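Oxaloacetate acetyl hydrolase (PDB 3LYE) is a fungal hydrolase of the phosphoenolpyruvate phosphomutase family, built on a TIM-type barrel and modelled here with bound calcium ions. Local coordinates at residues 197-209 / 228-241. Residues are numbered along the deposited sequence; the frame is centred on the assembly and turned at random.
Sequences LEGFRSKEQAAAA and SPLITVEEAKAMGF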
# COMPACT_ATOMS: atom_id res chain seq x y z
N LEU A 197 -5.26 -20.18 25.11
CA LEU A 197 -6.01 -21.38 24.81
C LEU A 197 -7.33 -20.75 24.28
O LEU A 197 -8.10 -20.18 25.04
CB LEU A 197 -6.19 -22.26 26.05
CG LEU A 197 -6.64 -23.70 25.77
CD1 LEU A 197 -6.46 -24.58 26.98
CD2 LEU A 197 -8.08 -23.75 25.28
N GLU A 198 -7.54 -20.86 22.99
CA GLU A 198 -8.74 -20.28 22.32
C GLU A 198 -9.98 -21.11 22.42
O GLU A 198 -9.97 -22.32 22.30
CB GLU A 198 -8.43 -20.12 20.83
CG GLU A 198 -9.53 -19.52 19.93
CD GLU A 198 -9.83 -18.06 20.25
OE1 GLU A 198 -8.94 -17.37 20.78
OE2 GLU A 198 -10.97 -17.63 19.95
N GLY A 199 -11.09 -20.44 22.65
CA GLY A 199 -12.35 -21.13 22.71
C GLY A 199 -12.74 -22.02 23.86
O GLY A 199 -13.28 -23.12 23.63
N PHE A 200 -12.55 -21.56 25.08
CA PHE A 200 -12.92 -22.37 26.22
C PHE A 200 -14.41 -22.71 26.12
O PHE A 200 -15.23 -21.89 25.63
CB PHE A 200 -12.72 -21.60 27.52
CG PHE A 200 -11.28 -21.39 27.88
CD1 PHE A 200 -10.49 -22.46 28.24
CD2 PHE A 200 -10.72 -20.13 27.90
CE1 PHE A 200 -9.16 -22.28 28.59
CE2 PHE A 200 -9.39 -19.94 28.24
CZ PHE A 200 -8.61 -21.02 28.60
N ARG A 201 -14.77 -23.89 26.58
CA ARG A 201 -16.16 -24.34 26.55
C ARG A 201 -16.87 -23.99 27.85
O ARG A 201 -18.08 -23.97 27.91
CB ARG A 201 -16.24 -25.84 26.24
CG ARG A 201 -15.93 -26.11 24.76
CD ARG A 201 -15.92 -27.59 24.36
NE ARG A 201 -16.10 -27.74 22.92
CZ ARG A 201 -15.17 -27.48 22.01
NH1 ARG A 201 -15.43 -27.65 20.71
NH2 ARG A 201 -13.96 -27.07 22.38
N SER A 202 -16.11 -23.71 28.91
CA SER A 202 -16.69 -23.37 30.19
C SER A 202 -15.74 -22.56 31.06
O SER A 202 -14.54 -22.52 30.82
CB SER A 202 -17.07 -24.62 30.98
OG SER A 202 -15.91 -25.27 31.46
N LYS A 203 -16.29 -21.94 32.10
CA LYS A 203 -15.48 -21.14 33.01
C LYS A 203 -14.55 -22.05 33.83
O LYS A 203 -13.43 -21.67 34.15
CB LYS A 203 -16.37 -20.33 33.93
CG LYS A 203 -17.28 -19.39 33.17
CD LYS A 203 -18.31 -18.77 34.07
CE LYS A 203 -17.70 -18.03 35.23
NZ LYS A 203 -18.77 -17.59 36.16
N GLU A 204 -15.02 -23.25 34.15
CA GLU A 204 -14.23 -24.19 34.92
C GLU A 204 -12.98 -24.53 34.15
O GLU A 204 -11.89 -24.57 34.69
CB GLU A 204 -15.06 -25.45 35.22
CG GLU A 204 -14.24 -26.68 35.57
CD GLU A 204 -15.05 -27.84 36.15
OE1 GLU A 204 -14.44 -28.91 36.33
OE2 GLU A 204 -16.26 -27.70 36.47
N GLN A 205 -13.14 -24.75 32.85
CA GLN A 205 -12.03 -25.10 32.00
C GLN A 205 -11.05 -23.95 31.88
O GLN A 205 -9.84 -24.17 31.86
CB GLN A 205 -12.57 -25.52 30.65
CG GLN A 205 -11.58 -26.05 29.70
CD GLN A 205 -12.26 -26.37 28.41
OE1 GLN A 205 -12.78 -25.48 27.74
NE2 GLN A 205 -12.30 -27.65 28.06
N ALA A 206 -11.56 -22.72 31.86
CA ALA A 206 -10.68 -21.55 31.76
C ALA A 206 -9.79 -21.43 33.00
O ALA A 206 -8.58 -21.23 32.88
CB ALA A 206 -11.50 -20.27 31.57
N ALA A 207 -10.38 -21.59 34.19
CA ALA A 207 -9.61 -21.48 35.43
C ALA A 207 -8.57 -22.58 35.57
O ALA A 207 -7.49 -22.37 36.15
CB ALA A 207 -10.54 -21.49 36.63
N ALA A 208 -8.89 -23.74 35.01
CA ALA A 208 -8.00 -24.89 35.08
C ALA A 208 -6.80 -24.70 34.18
O ALA A 208 -5.70 -25.13 34.53
CB ALA A 208 -8.74 -26.16 34.71
N ALA A 209 -6.99 -24.10 33.02
CA ALA A 209 -5.86 -23.89 32.12
C ALA A 209 -4.88 -22.93 32.80
O ALA A 209 -3.67 -23.11 32.73
CB ALA A 209 -6.32 -23.31 30.80
N SER A 228 -18.23 -19.12 23.12
CA SER A 228 -17.73 -19.41 24.46
C SER A 228 -18.58 -18.70 25.47
O SER A 228 -19.29 -17.73 25.12
CB SER A 228 -16.28 -18.94 24.59
OG SER A 228 -15.45 -19.67 23.71
N PRO A 229 -18.54 -19.16 26.73
CA PRO A 229 -19.34 -18.54 27.78
C PRO A 229 -18.87 -17.13 28.15
O PRO A 229 -17.70 -16.77 27.98
CB PRO A 229 -19.14 -19.48 28.97
CG PRO A 229 -17.85 -20.15 28.69
CD PRO A 229 -17.81 -20.35 27.23
N LEU A 230 -19.79 -16.36 28.70
CA LEU A 230 -19.48 -15.01 29.10
C LEU A 230 -18.68 -15.01 30.39
O LEU A 230 -19.03 -15.68 31.35
CB LEU A 230 -20.78 -14.25 29.35
CG LEU A 230 -20.71 -12.76 29.70
CD1 LEU A 230 -20.03 -11.95 28.63
CD2 LEU A 230 -22.12 -12.22 29.91
N ILE A 231 -17.55 -14.31 30.36
CA ILE A 231 -16.68 -14.18 31.51
C ILE A 231 -16.44 -12.67 31.69
O ILE A 231 -16.05 -11.99 30.75
CB ILE A 231 -15.34 -14.91 31.31
CG1 ILE A 231 -15.58 -16.42 31.16
CG2 ILE A 231 -14.43 -14.63 32.49
CD1 ILE A 231 -14.37 -17.25 30.79
N THR A 232 -16.75 -12.13 32.87
CA THR A 232 -16.53 -10.71 33.08
C THR A 232 -15.07 -10.43 33.39
O THR A 232 -14.30 -11.33 33.66
CB THR A 232 -17.36 -10.15 34.25
OG1 THR A 232 -16.87 -10.71 35.48
CG2 THR A 232 -18.82 -10.52 34.11
N VAL A 233 -14.71 -9.15 33.34
CA VAL A 233 -13.34 -8.75 33.64
C VAL A 233 -13.02 -9.17 35.08
O VAL A 233 -11.96 -9.74 35.34
CB VAL A 233 -13.19 -7.24 33.45
CG1 VAL A 233 -11.93 -6.71 34.12
CG2 VAL A 233 -13.24 -6.88 31.95
N GLU A 234 -13.93 -8.93 36.02
CA GLU A 234 -13.67 -9.32 37.41
C GLU A 234 -13.46 -10.81 37.55
O GLU A 234 -12.59 -11.24 38.30
CB GLU A 234 -14.84 -8.89 38.29
CG GLU A 234 -14.88 -7.40 38.50
CD GLU A 234 -15.97 -6.97 39.47
OE1 GLU A 234 -16.47 -7.84 40.24
OE2 GLU A 234 -16.33 -5.77 39.47
N GLU A 235 -14.27 -11.61 36.86
CA GLU A 235 -14.14 -13.06 36.90
C GLU A 235 -12.81 -13.53 36.31
O GLU A 235 -12.15 -14.41 36.87
CB GLU A 235 -15.30 -13.72 36.17
CG GLU A 235 -16.63 -13.67 36.91
CD GLU A 235 -17.79 -14.16 36.07
OE1 GLU A 235 -17.72 -14.09 34.84
OE2 GLU A 235 -18.80 -14.61 36.66
N ALA A 236 -12.42 -12.98 35.16
CA ALA A 236 -11.16 -13.37 34.53
C ALA A 236 -9.99 -13.04 35.44
O ALA A 236 -9.05 -13.80 35.54
CB ALA A 236 -11.02 -12.73 33.16
N LYS A 237 -10.07 -11.92 36.13
CA LYS A 237 -9.00 -11.50 37.03
C LYS A 237 -8.88 -12.49 38.19
O LYS A 237 -7.78 -12.89 38.60
CB LYS A 237 -9.30 -10.09 37.52
CG LYS A 237 -8.49 -9.63 38.71
CD LYS A 237 -7.13 -9.19 38.27
CE LYS A 237 -6.26 -8.82 39.47
NZ LYS A 237 -6.40 -7.36 39.77
N ALA A 238 -10.03 -12.88 38.74
CA ALA A 238 -10.02 -13.83 39.85
C ALA A 238 -9.51 -15.22 39.41
O ALA A 238 -8.87 -15.93 40.21
CB ALA A 238 -11.39 -13.89 40.48
N MET A 239 -9.76 -15.58 38.15
CA MET A 239 -9.33 -16.87 37.58
C MET A 239 -7.80 -16.88 37.43
O MET A 239 -7.20 -17.95 37.29
CB MET A 239 -9.90 -17.08 36.16
CG MET A 239 -11.34 -17.62 36.11
SD MET A 239 -11.96 -17.82 34.42
CE MET A 239 -11.75 -16.23 33.65
N GLY A 240 -7.18 -15.70 37.40
CA GLY A 240 -5.74 -15.57 37.27
C GLY A 240 -5.17 -15.17 35.91
O GLY A 240 -3.96 -15.18 35.74
N PHE A 241 -6.02 -14.87 34.95
CA PHE A 241 -5.55 -14.46 33.64
C PHE A 241 -4.78 -13.14 33.78
O PHE A 241 -5.08 -12.36 34.67
CB PHE A 241 -6.74 -14.28 32.68
CG PHE A 241 -7.30 -15.57 32.15
CD1 PHE A 241 -6.67 -16.24 31.12
CD2 PHE A 241 -8.46 -16.12 32.68
CE1 PHE A 241 -7.15 -17.43 30.65
CE2 PHE A 241 -8.97 -17.30 32.20
CZ PHE A 241 -8.31 -17.96 31.19
O HOH W 1 -7.03 -20.61 38.06
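Lys203 reaches across to Glu235 where helices 203-213 and 233-239 run side by side on the outside of the TIM-type barrel; the short segments 203-209 and 233-239 lie at 40° with their axes 10.0 Å apart. The helices follow strands 194-197 and 219-223 in the alternating strand-helix order of the barrel. From CB, on the first turn of its helix, the lysine slides past Ile231, its CG 4.0 Å from Ile231 CG1. CD passes the carbonyl oxygen of Leu230; there the chain bends (chi3 57°), which brings CE near both carboxylate oxygens of Glu235. NZ closes a salt bridge of 3.0 Å to Glu235 OE2, approaching from above the carboxylate plane. The other oxygen, OE1, accepts from Thr232 N, while Thr232 OG1 accepts from Glu235 N. This capping box starts helix 233-239 and restrains the carboxylate that Lys203 meets. Behind the ion pair lies an apolar patch. Ala206 CB points at the opposing segment and sits 3.8 Å from Met239 SD and 4.0 Å from Phe241 CE2. Phe200 and Phe241 approach from opposite directions, their planes inclined at 64°, and touch through CE2 of Phe200 and CZ of Phe241; both rings, which flank the helices in sequence, also pack on Leu220 of strand 219-223. Ala206 CA lies over the centre of the Phe200 ring. Pro229 CG rests against CA of Ser202, the N-cap residue, whose OG accepts from Gln205 N. At the far end, one water donates to both Ala207 O and Met239 O, 2.6 Å from the former and 2.8 Å from the latter.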